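Local structure of endoglucanase (Komagataeibacter sucrofermentans, 6VC5) at residues A[219-224]-A[271-276]; A[191-196]-A[245-250]; A[156-161]-A[227-232]. The protein is a family 8 glycosyl hydrolase that probably cleaves internal beta-1,4-glucosidic linkages in cellulose and related beta-glucans. All coordinates share one frame; numbering follows the deposited sequence.

Contact 1: A[219-224]-A[271-276]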
loop_
_atom_site.group_PDB
_atom_site.type_symbol
_atom_site.label_atom_id
_atom_site.label_comp_id
_atom_site.label_asym_id
_atom_site.label_seq_id
_atom_site.Cartn_x
_atom_site.Cartn_y
_atom_site.Cartn_z
ATOM N N PHE A 219 4.689 4.428 -14.528
ATOM C CA PHE A 219 4.407 3.252 -13.706
ATOM C C PHE A 219 5.710 2.930 -12.995
ATOM O O PHE A 219 6.630 2.590 -13.631
ATOM C CB PHE A 219 4.015 2.058 -14.600
ATOM C CG PHE A 219 3.892 0.728 -13.870
ATOM C CD1 PHE A 219 2.723 0.331 -13.316
ATOM C CD2 PHE A 219 4.952 -0.132 -13.829
ATOM C CE1 PHE A 219 2.612 -0.887 -12.705
ATOM C CE2 PHE A 219 4.855 -1.357 -13.206
ATOM C CZ PHE A 219 3.682 -1.725 -12.626
ATOM N N SER A 220 5.749 3.053 -11.677
ATOM C CA SER A 220 6.968 2.845 -10.928
ATOM C C SER A 220 6.722 2.405 -9.486
ATOM O O SER A 220 6.002 1.486 -9.262
ATOM C CB SER A 220 7.915 4.057 -11.023
ATOM O OG SER A 220 7.578 5.139 -10.232
ATOM N N TYR A 221 7.334 3.090 -8.547
ATOM C CA TYR A 221 7.454 2.584 -7.208
ATOM C C TYR A 221 6.165 2.561 -6.402
ATOM O O TYR A 221 6.069 1.857 -5.449
ATOM C CB TYR A 221 8.557 3.350 -6.483
ATOM C CG TYR A 221 9.880 3.169 -7.155
ATOM C CD1 TYR A 221 10.655 2.100 -6.866
ATOM C CD2 TYR A 221 10.323 4.047 -8.113
ATOM C CE1 TYR A 221 11.855 1.907 -7.481
ATOM C CE2 TYR A 221 11.529 3.847 -8.751
ATOM C CZ TYR A 221 12.287 2.781 -8.421
ATOM O OH TYR A 221 13.507 2.507 -8.978
ATOM N N ASP A 222 5.178 3.342 -6.825
ATOM C CA ASP A 222 3.838 3.256 -6.253
ATOM C C ASP A 222 2.970 2.216 -6.970
ATOM O O ASP A 222 2.436 1.310 -6.365
ATOM C CB ASP A 222 3.109 4.607 -6.381
ATOM C CG ASP A 222 3.700 5.723 -5.514
ATOM O OD1 ASP A 222 4.717 6.315 -5.914
ATOM O OD2 ASP A 222 3.112 6.066 -4.483
ATOM N N ALA A 223 2.904 2.341 -8.288
ATOM C CA ALA A 223 1.978 1.566 -9.089
ATOM C C ALA A 223 2.257 0.072 -9.069
ATOM O O ALA A 223 1.387 -0.700 -9.320
ATOM C CB ALA A 223 1.899 2.091 -10.517
ATOM N N ILE A 224 3.463 -0.305 -8.701
ATOM C CA ILE A 224 3.829 -1.702 -8.741
ATOM C C ILE A 224 3.102 -2.397 -7.614
ATOM O O ILE A 224 2.797 -3.563 -7.767
ATOM C CB ILE A 224 5.354 -1.866 -8.468
ATOM C CG1 ILE A 224 5.811 -3.323 -8.553
ATOM C CG2 ILE A 224 5.701 -1.341 -7.084
ATOM C CD1 ILE A 224 5.696 -3.883 -9.945
ATOM N N ASN A 271 17.684 -1.411 -13.561
ATOM C CA ASN A 271 16.644 -2.401 -13.333
ATOM C C ASN A 271 16.024 -2.204 -11.951
ATOM O O ASN A 271 16.590 -1.563 -11.060
ATOM C CB ASN A 271 17.203 -3.822 -13.446
ATOM C CG ASN A 271 17.846 -4.105 -14.793
ATOM O OD1 ASN A 271 17.277 -3.832 -15.855
ATOM N ND2 ASN A 271 19.037 -4.690 -14.750
ATOM N N ALA A 272 14.840 -2.782 -11.794
ATOM C CA ALA A 272 14.088 -2.705 -10.564
ATOM C C ALA A 272 14.756 -3.512 -9.457
ATOM O O ALA A 272 15.554 -4.414 -9.723
ATOM C CB ALA A 272 12.709 -3.299 -10.817
ATOM N N PRO A 273 14.427 -3.217 -8.202
ATOM C CA PRO A 273 14.896 -4.056 -7.097
ATOM C C PRO A 273 14.156 -5.382 -7.062
ATOM O O PRO A 273 13.139 -5.563 -7.751
ATOM C CB PRO A 273 14.550 -3.211 -5.866
ATOM C CG PRO A 273 13.302 -2.488 -6.288
ATOM C CD PRO A 273 13.543 -2.129 -7.737
ATOM N N PRO A 274 14.632 -6.334 -6.250
ATOM C CA PRO A 274 13.986 -7.659 -6.187
ATOM C C PRO A 274 12.531 -7.637 -5.772
ATOM O O PRO A 274 11.799 -8.573 -6.120
ATOM C CB PRO A 274 14.832 -8.417 -5.152
ATOM C CG PRO A 274 16.154 -7.746 -5.173
ATOM C CD PRO A 274 15.920 -6.308 -5.533
ATOM N N GLY A 275 12.077 -6.625 -5.033
ATOM C CA GLY A 275 10.662 -6.571 -4.702
ATOM C C GLY A 275 9.758 -6.546 -5.923
ATOM O O GLY A 275 8.636 -7.073 -5.883
ATOM N N TYR A 276 10.201 -5.919 -7.025
ATOM C CA TYR A 276 9.361 -5.970 -8.221
ATOM C C TYR A 276 9.274 -7.387 -8.764
ATOM O O TYR A 276 8.239 -7.794 -9.300
ATOM C CB TYR A 276 9.934 -5.118 -9.350
ATOM C CG TYR A 276 9.696 -3.641 -9.302
ATOM C CD1 TYR A 276 9.759 -2.923 -8.111
ATOM C CD2 TYR A 276 9.466 -2.935 -10.479
ATOM C CE1 TYR A 276 9.581 -1.531 -8.102
ATOM C CE2 TYR A 276 9.293 -1.548 -10.478
ATOM C CZ TYR A 276 9.356 -0.856 -9.290
ATOM O OH TYR A 276 9.191 0.512 -9.277
#
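Tyr-276 carries this contact, with Ile-224 over one ring face and Tyr-221 at its edge. The CG1 atom of Ile-224 stands 3.9 Å from the centroid of the Tyr-276 ring, only 10° off the normal, in a CH-pi contact. CG1 of Ile-224 is anti to the backbone N (chi1 -178°), which aims this branch at the ring. The terminal CD1 of Ile-224 extends over the CD2 side at 3.9 Å from Tyr-276 CD2, while CG2 of Ile-224 lies by Tyr-276 CE1.

The phenol end of Tyr-276 meets a second ring. Its edge points to the face of Tyr-221 in an offset edge-to-face pair, centroids 5.6 Å apart and planes at 64°. The OH of Tyr-276 lies above that face, nearer the rim than the centre, and is 3.2 Å from Tyr-221 CD1. The same OH presses on the backbone, 3.1 Å from Ser-220 C. It makes no hydrogen bond to either segment; its bond goes to the carbonyl O of Gly-258. This buried hydroxyl therefore has a polar partner beyond the two segments.

Packing is thinner toward Pro-273. Here Tyr-221 and Pro-273 are partly exposed, and Tyr-221 CE1 is 4.4 Å from Pro-273 CD. A bound glycerol, probably from the crystallisation liquor, lies about 6 Å from the Pro-273 side chain.

Residues 220-224 lie in the loop between strand 218-219 and helix 225-232. Asp-198 holds this loop through Ser-220 OG and the backbone N of Ala-223. Residues 271-276 lead into helix 274-282. Helix 300-313 borders both segments: Tyr-301 packs on Ile-224 and Tyr-276 and sets its ring edge-to-face with Tyr-221, while Ser-302 touches Pro-273.

Contact 2: A[191-196]-A[245-250]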
loop_
_atom_site.group_PDB
_atom_site.type_symbol
_atom_site.label_atom_id
_atom_site.label_comp_id
_atom_site.label_asym_id
_atom_site.label_seq_id
_atom_site.Cartn_x
_atom_site.Cartn_y
_atom_site.Cartn_z
ATOM N N GLY A 191 -0.575 4.048 -22.197
ATOM C CA GLY A 191 0.650 3.674 -22.871
ATOM C C GLY A 191 0.526 2.339 -23.565
ATOM O O GLY A 191 -0.506 1.661 -23.519
ATOM N N GLU A 192 1.633 1.959 -24.219
ATOM C CA GLU A 192 1.671 0.735 -25.010
ATOM C C GLU A 192 1.485 -0.527 -24.171
ATOM O O GLU A 192 1.096 -1.564 -24.721
ATOM C CB GLU A 192 2.982 0.651 -25.792
ATOM C CG GLU A 192 4.227 0.591 -24.907
ATOM C CD GLU A 192 5.457 1.146 -25.611
ATOM O OE1 GLU A 192 5.625 2.385 -25.643
ATOM O OE2 GLU A 192 6.250 0.340 -26.137
ATOM N N TRP A 193 1.766 -0.480 -22.869
ATOM C CA TRP A 193 1.600 -1.633 -21.995
ATOM C C TRP A 193 0.298 -1.603 -21.208
ATOM O O TRP A 193 0.008 -2.562 -20.476
ATOM C CB TRP A 193 2.776 -1.726 -21.021
ATOM C CG TRP A 193 4.087 -1.781 -21.713
ATOM C CD1 TRP A 193 5.053 -0.815 -21.730
ATOM C CD2 TRP A 193 4.582 -2.869 -22.498
ATOM N NE1 TRP A 193 6.133 -1.247 -22.480
ATOM C CE2 TRP A 193 5.866 -2.505 -22.957
ATOM C CE3 TRP A 193 4.067 -4.125 -22.844
ATOM C CZ2 TRP A 193 6.638 -3.345 -23.770
ATOM C CZ3 TRP A 193 4.846 -4.970 -23.646
ATOM C CH2 TRP A 193 6.115 -4.571 -24.095
ATOM N N LYS A 194 -0.478 -0.525 -21.323
ATOM C CA LYS A 194 -1.770 -0.398 -20.655
ATOM C C LYS A 194 -1.621 -0.579 -19.145
ATOM O O LYS A 194 -2.273 -1.415 -18.520
ATOM C CB LYS A 194 -2.805 -1.361 -21.247
ATOM C CG LYS A 194 -2.982 -1.213 -22.747
ATOM C CD LYS A 194 -3.414 -2.522 -23.392
ATOM C CE LYS A 194 -4.923 -2.587 -23.526
ATOM N NZ LYS A 194 -5.336 -3.054 -24.879
ATOM N N LEU A 195 -0.734 0.244 -18.561
ATOM C CA LEU A 195 -0.381 0.160 -17.151
ATOM C C LEU A 195 -1.027 1.294 -16.361
ATOM O O LEU A 195 -1.234 2.396 -16.882
ATOM C CB LEU A 195 1.143 0.271 -16.989
ATOM C CG LEU A 195 1.945 -0.923 -17.526
ATOM C CD1 LEU A 195 3.400 -0.553 -17.724
ATOM C CD2 LEU A 195 1.830 -2.143 -16.592
ATOM N N PRO A 196 -1.311 1.065 -15.083
ATOM C CA PRO A 196 -1.789 2.158 -14.238
ATOM C C PRO A 196 -0.657 3.098 -13.898
ATOM O O PRO A 196 0.512 2.668 -13.771
ATOM C CB PRO A 196 -2.306 1.431 -12.985
ATOM C CG PRO A 196 -1.398 0.206 -12.892
ATOM C CD PRO A 196 -1.129 -0.193 -14.334
ATOM N N SER A 245 1.125 -9.769 -17.521
ATOM C CA SER A 245 2.001 -10.868 -17.919
ATOM C C SER A 245 2.804 -10.513 -19.164
ATOM O O SER A 245 4.004 -10.802 -19.238
ATOM C CB SER A 245 1.178 -12.136 -18.161
ATOM O OG SER A 245 0.551 -12.581 -16.968
ATOM N N ARG A 246 2.161 -9.868 -20.144
ATOM C CA ARG A 246 2.869 -9.474 -21.358
ATOM C C ARG A 246 3.984 -8.493 -21.041
ATOM O O ARG A 246 5.069 -8.552 -21.637
ATOM C CB ARG A 246 1.890 -8.839 -22.345
ATOM C CG ARG A 246 1.700 -9.653 -23.600
ATOM C CD ARG A 246 0.782 -8.950 -24.578
ATOM N NE ARG A 246 -0.497 -8.590 -23.974
ATOM C CZ ARG A 246 -1.452 -9.462 -23.661
ATOM N NH1 ARG A 246 -2.591 -9.038 -23.125
ATOM N NH2 ARG A 246 -1.271 -10.753 -23.887
ATOM N N PHE A 247 3.731 -7.591 -20.093
ATOM C CA PHE A 247 4.727 -6.612 -19.681
ATOM C C PHE A 247 5.917 -7.282 -18.990
ATOM O O PHE A 247 7.073 -7.068 -19.379
ATOM C CB PHE A 247 4.054 -5.575 -18.773
ATOM C CG PHE A 247 4.999 -4.572 -18.184
ATOM C CD1 PHE A 247 5.628 -3.637 -18.993
ATOM C CD2 PHE A 247 5.245 -4.552 -16.823
ATOM C CE1 PHE A 247 6.498 -2.710 -18.459
ATOM C CE2 PHE A 247 6.120 -3.628 -16.280
ATOM C CZ PHE A 247 6.743 -2.707 -17.095
ATOM N N TRP A 248 5.664 -8.104 -17.962
ATOM C CA TRP A 248 6.782 -8.725 -17.259
ATOM C C TRP A 248 7.627 -9.562 -18.207
ATOM O O TRP A 248 8.860 -9.550 -18.131
ATOM C CB TRP A 248 6.312 -9.654 -16.144
ATOM C CG TRP A 248 5.285 -9.170 -15.177
ATOM C CD1 TRP A 248 4.157 -9.847 -14.805
ATOM C CD2 TRP A 248 5.322 -7.981 -14.375
ATOM N NE1 TRP A 248 3.472 -9.137 -13.858
ATOM C CE2 TRP A 248 4.161 -7.991 -13.571
ATOM C CE3 TRP A 248 6.206 -6.903 -14.271
ATOM C CZ2 TRP A 248 3.857 -6.961 -12.675
ATOM C CZ3 TRP A 248 5.905 -5.878 -13.374
ATOM C CH2 TRP A 248 4.740 -5.916 -12.595
ATOM N N ASN A 249 6.978 -10.339 -19.069
ATOM C CA ASN A 249 7.703 -11.276 -19.915
ATOM C C ASN A 249 8.437 -10.604 -21.069
ATOM O O ASN A 249 9.404 -11.181 -21.585
ATOM C CB ASN A 249 6.746 -12.362 -20.397
ATOM C CG ASN A 249 6.394 -13.334 -19.291
ATOM O OD1 ASN A 249 7.276 -13.943 -18.692
ATOM N ND2 ASN A 249 5.104 -13.473 -19.002
ATOM N N HIS A 250 8.029 -9.396 -21.465
ATOM C CA HIS A 250 8.789 -8.661 -22.474
ATOM C C HIS A 250 10.178 -8.307 -21.972
ATOM O O HIS A 250 11.156 -8.360 -22.733
ATOM C CB HIS A 250 8.074 -7.371 -22.871
ATOM C CG HIS A 250 8.808 -6.587 -23.917
ATOM N ND1 HIS A 250 8.808 -6.938 -25.250
ATOM C CD2 HIS A 250 9.558 -5.464 -23.822
ATOM C CE1 HIS A 250 9.532 -6.066 -25.931
ATOM N NE2 HIS A 250 10.001 -5.163 -25.089
#
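The indole of Trp-193 has a neighbour over each face. Phe-247 CD1 sits over one, 3.6 Å from Trp-193 CG, toward the rim. Glu-192 CG, from the adjoining residue, lies over the opposite face. The Phe-247 pair is edge-to-face: the phenyl edge points at the five-membered ring, with centroids 5.0 Å apart and planes at 63°. CG of Phe-247, anti to the backbone N, puts the phenyl beside the indole. The phenyl ring in turn has Leu-195 over one of its faces. Leu-195 CD1 makes a CH-pi contact 4.0 Å from the centroid of the Phe-247 ring and 14° off its normal.

At the far end of the indole, Trp-193 CH2 comes over one face of the His-250 imidazole. The closest approach is 3.4 Å, from Trp-193 CH2 to His-250 CG. The planes of the two groups are inclined by 47°. No hydrogen bond joins the two segments, and the contact rests on aromatic and apolar surfaces.

The inner side is closed by Leu-195 and Phe-247, both buried. Leu-195 also touches Leu-262, Phe-219 and Phe-244. The outer side holds His-250 and Arg-246, which are exposed; the Arg-246 guanidinium forms a salt bridge with Asp-243.

Residues 191-194 make a type I beta turn closed by Lys-194 N to Gly-191 O. Lys-194, at positive phi, ends the turn and forms a G1 beta bulge with Leu-195. Trp-193 projects from this turn onto helix 238-251 and joins Phe-247 and His-250 in an aromatic cluster.

Contact 3: A[156-161]-A[227-232]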
loop_
_atom_site.group_PDB
_atom_site.type_symbol
_atom_site.label_atom_id
_atom_site.label_comp_id
_atom_site.label_asym_id
_atom_site.label_seq_id
_atom_site.Cartn_x
_atom_site.Cartn_y
_atom_site.Cartn_z
ATOM N N TYR A 156 -2.937 3.107 -3.357
ATOM C CA TYR A 156 -3.447 3.270 -2.004
ATOM C C TYR A 156 -4.736 2.493 -1.785
ATOM O O TYR A 156 -5.224 2.444 -0.650
ATOM C CB TYR A 156 -3.661 4.750 -1.645
ATOM C CG TYR A 156 -2.399 5.579 -1.444
ATOM C CD1 TYR A 156 -1.153 5.139 -1.893
ATOM C CD2 TYR A 156 -2.462 6.814 -0.818
ATOM C CE1 TYR A 156 -0.007 5.918 -1.729
ATOM C CE2 TYR A 156 -1.328 7.596 -0.648
ATOM C CZ TYR A 156 -0.109 7.153 -1.100
ATOM O OH TYR A 156 1.012 7.937 -0.922
ATOM N N TYR A 157 -5.299 1.892 -2.840
ATOM C CA TYR A 157 -6.415 0.956 -2.702
ATOM C C TYR A 157 -5.838 -0.361 -2.200
ATOM O O TYR A 157 -5.589 -1.310 -2.953
ATOM C CB TYR A 157 -7.135 0.770 -4.030
ATOM C CG TYR A 157 -8.108 1.868 -4.384
ATOM C CD1 TYR A 157 -9.472 1.703 -4.181
ATOM C CD2 TYR A 157 -7.662 3.063 -4.939
ATOM C CE1 TYR A 157 -10.370 2.700 -4.519
ATOM C CE2 TYR A 157 -8.554 4.070 -5.280
ATOM C CZ TYR A 157 -9.908 3.879 -5.071
ATOM O OH TYR A 157 -10.791 4.882 -5.416
ATOM N N VAL A 158 -5.586 -0.398 -0.897
ATOM C CA VAL A 158 -5.055 -1.590 -0.246
ATOM C C VAL A 158 -6.218 -2.567 -0.151
ATOM O O VAL A 158 -6.919 -2.634 0.868
ATOM C CB VAL A 158 -4.439 -1.229 1.118
ATOM C CG1 VAL A 158 -3.865 -2.469 1.818
ATOM C CG2 VAL A 158 -3.353 -0.155 0.955
ATOM N N MET A 159 -6.446 -3.309 -1.230
ATOM C CA MET A 159 -7.698 -4.050 -1.356
ATOM C C MET A 159 -7.975 -5.026 -0.213
ATOM O O MET A 159 -9.131 -5.077 0.234
ATOM C CB MET A 159 -7.815 -4.681 -2.753
ATOM C CG MET A 159 -8.021 -3.661 -3.892
ATOM S SD MET A 159 -9.582 -2.723 -3.804
ATOM C CE MET A 159 -9.734 -2.112 -5.509
ATOM N N PRO A 160 -7.012 -5.792 0.313
ATOM C CA PRO A 160 -7.330 -6.663 1.465
ATOM C C PRO A 160 -7.767 -5.895 2.699
ATOM O O PRO A 160 -8.477 -6.449 3.556
ATOM C CB PRO A 160 -6.010 -7.392 1.730
ATOM C CG PRO A 160 -5.302 -7.361 0.396
ATOM C CD PRO A 160 -5.659 -6.052 -0.224
ATOM N N SER A 161 -7.348 -4.635 2.829
ATOM C CA SER A 161 -7.805 -3.831 3.953
ATOM C C SER A 161 -9.237 -3.348 3.756
ATOM O O SER A 161 -10.018 -3.313 4.718
ATOM C CB SER A 161 -6.870 -2.641 4.160
ATOM O OG SER A 161 -7.208 -2.001 5.368
ATOM N N PRO A 227 -0.940 -4.424 -9.121
ATOM C CA PRO A 227 -1.165 -5.838 -9.451
ATOM C C PRO A 227 -1.067 -6.748 -8.232
ATOM O O PRO A 227 -1.812 -7.731 -8.145
ATOM C CB PRO A 227 -0.086 -6.133 -10.510
ATOM C CG PRO A 227 0.955 -5.050 -10.314
ATOM C CD PRO A 227 0.165 -3.844 -9.908
ATOM N N LEU A 228 -0.214 -6.414 -7.259
ATOM C CA LEU A 228 -0.120 -7.234 -6.053
ATOM C C LEU A 228 -1.411 -7.201 -5.238
ATOM O O LEU A 228 -1.932 -8.251 -4.847
ATOM C CB LEU A 228 1.067 -6.796 -5.203
ATOM C CG LEU A 228 1.276 -7.734 -4.010
ATOM C CD1 LEU A 228 1.682 -9.125 -4.485
ATOM C CD2 LEU A 228 2.307 -7.159 -3.070
ATOM N N TYR A 229 -1.947 -6.003 -4.967
ATOM C CA TYR A 229 -3.163 -5.919 -4.156
ATOM C C TYR A 229 -4.353 -6.553 -4.866
ATOM O O TYR A 229 -5.188 -7.199 -4.216
ATOM C CB TYR A 229 -3.468 -4.468 -3.762
ATOM C CG TYR A 229 -2.557 -3.898 -2.688
ATOM C CD1 TYR A 229 -2.258 -4.632 -1.542
ATOM C CD2 TYR A 229 -2.024 -2.612 -2.807
ATOM C CE1 TYR A 229 -1.439 -4.118 -0.558
ATOM C CE2 TYR A 229 -1.201 -2.093 -1.817
ATOM C CZ TYR A 229 -0.915 -2.856 -0.705
ATOM O OH TYR A 229 -0.100 -2.351 0.287
ATOM N N LEU A 230 -4.456 -6.378 -6.192
ATOM C CA LEU A 230 -5.550 -6.988 -6.946
ATOM C C LEU A 230 -5.453 -8.506 -6.916
ATOM O O LEU A 230 -6.465 -9.195 -6.726
ATOM C CB LEU A 230 -5.533 -6.498 -8.391
ATOM C CG LEU A 230 -5.908 -5.035 -8.612
ATOM C CD1 LEU A 230 -5.773 -4.692 -10.100
ATOM C CD2 LEU A 230 -7.310 -4.760 -8.109
ATOM N N SER A 231 -4.248 -9.048 -7.095
ATOM C CA SER A 231 -4.077 -10.499 -7.023
ATOM C C SER A 231 -4.407 -11.017 -5.626
ATOM O O SER A 231 -5.147 -11.998 -5.469
ATOM C CB SER A 231 -2.649 -10.872 -7.408
ATOM O OG SER A 231 -2.505 -12.282 -7.419
ATOM N N TRP A 232 -3.875 -10.352 -4.601
ATOM C CA TRP A 232 -4.070 -10.775 -3.216
ATOM C C TRP A 232 -5.554 -10.824 -2.858
ATOM O O TRP A 232 -6.015 -11.770 -2.206
ATOM C CB TRP A 232 -3.316 -9.761 -2.358
ATOM C CG TRP A 232 -3.238 -9.939 -0.876
ATOM C CD1 TRP A 232 -3.901 -10.841 -0.091
ATOM C CD2 TRP A 232 -2.441 -9.148 0.001
ATOM N NE1 TRP A 232 -3.550 -10.654 1.237
ATOM C CE2 TRP A 232 -2.656 -9.616 1.312
ATOM C CE3 TRP A 232 -1.551 -8.086 -0.201
ATOM C CZ2 TRP A 232 -2.020 -9.050 2.418
ATOM C CZ3 TRP A 232 -0.924 -7.525 0.892
ATOM C CH2 TRP A 232 -1.157 -8.013 2.187
#
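Pro-160 and Val-158 each lie over an aromatic ring of the facing helix, and these two CH-pi contacts dominate. Pro-160 CG stands over the five-membered ring of Trp-232, 3.4 Å from its centroid and 12° off the normal. The two side chains cross at about a right angle, with CG in front and Pro-160 CB reaching Trp-232 CE2. CG of Trp-232 is anti to its backbone N (chi1 -176°), which brings the indole against Pro-160. Val-158 uses its backbone carbon: CA lies over the centre of the Tyr-229 ring, 4.0 Å from the centroid and 7° off the normal.

Other apolar contacts fill in around these rings. Both methyls of Val-158 reach the phenol end of Tyr-229, with Val-158 CG1 3.8 Å from Tyr-229 CE1. Pro-160 CD approaches the same side of that ring, nearer its base, 3.9 Å from Tyr-229 CD1. Met-159 CG meets Leu-230 CD2 more loosely, at 4.4 Å.

Polar atoms add touches but no hydrogen bond across the segments. Tyr-157 O lies 3.8 Å from Tyr-229 CD2. The Tyr-157 hydroxyl bonds to Leu-137 N instead. Val-158 is the N-cap of helix 159-169; it and Tyr-157 are each the centre of an inverse gamma turn.

The contact thus packs the start of helix 159-169 against helix 225-232, deep in the helical body. Helix 90-106 closes one side, with Leu-95 on Tyr-229 and Trp-102 on Trp-232. Helix 300-313 also packs on Trp-232, and helix 172-187 meets Met-159 and Leu-230.

Overall arrangement
The three contacts interlock along the chain in the order 156-161, 191-196, 219-224, 227-232, 245-250, 271-276, so every pair of contacts crosses. The centres of contact 1 and contact 2 are about 13 Å apart. Those of contact 1 and contact 3 are about 15 Å apart, and those of contact 2 and contact 3 about 18 Å. Contact 3 is nearest the middle of the chain and contact 2 farthest out. Contacts 1 and 2 touch where Ile-224 CD1 meets Trp-248 CH2 at 3.5 Å. The loop 220-224 runs into helix 225-232 of contact 3, and helix 238-251 of contact 2 follows. All six segments belong to glycosyl hydrolase family 8, whose known fold is an (alpha/alpha)6 barrel; the contacts join its helices to intervening loops.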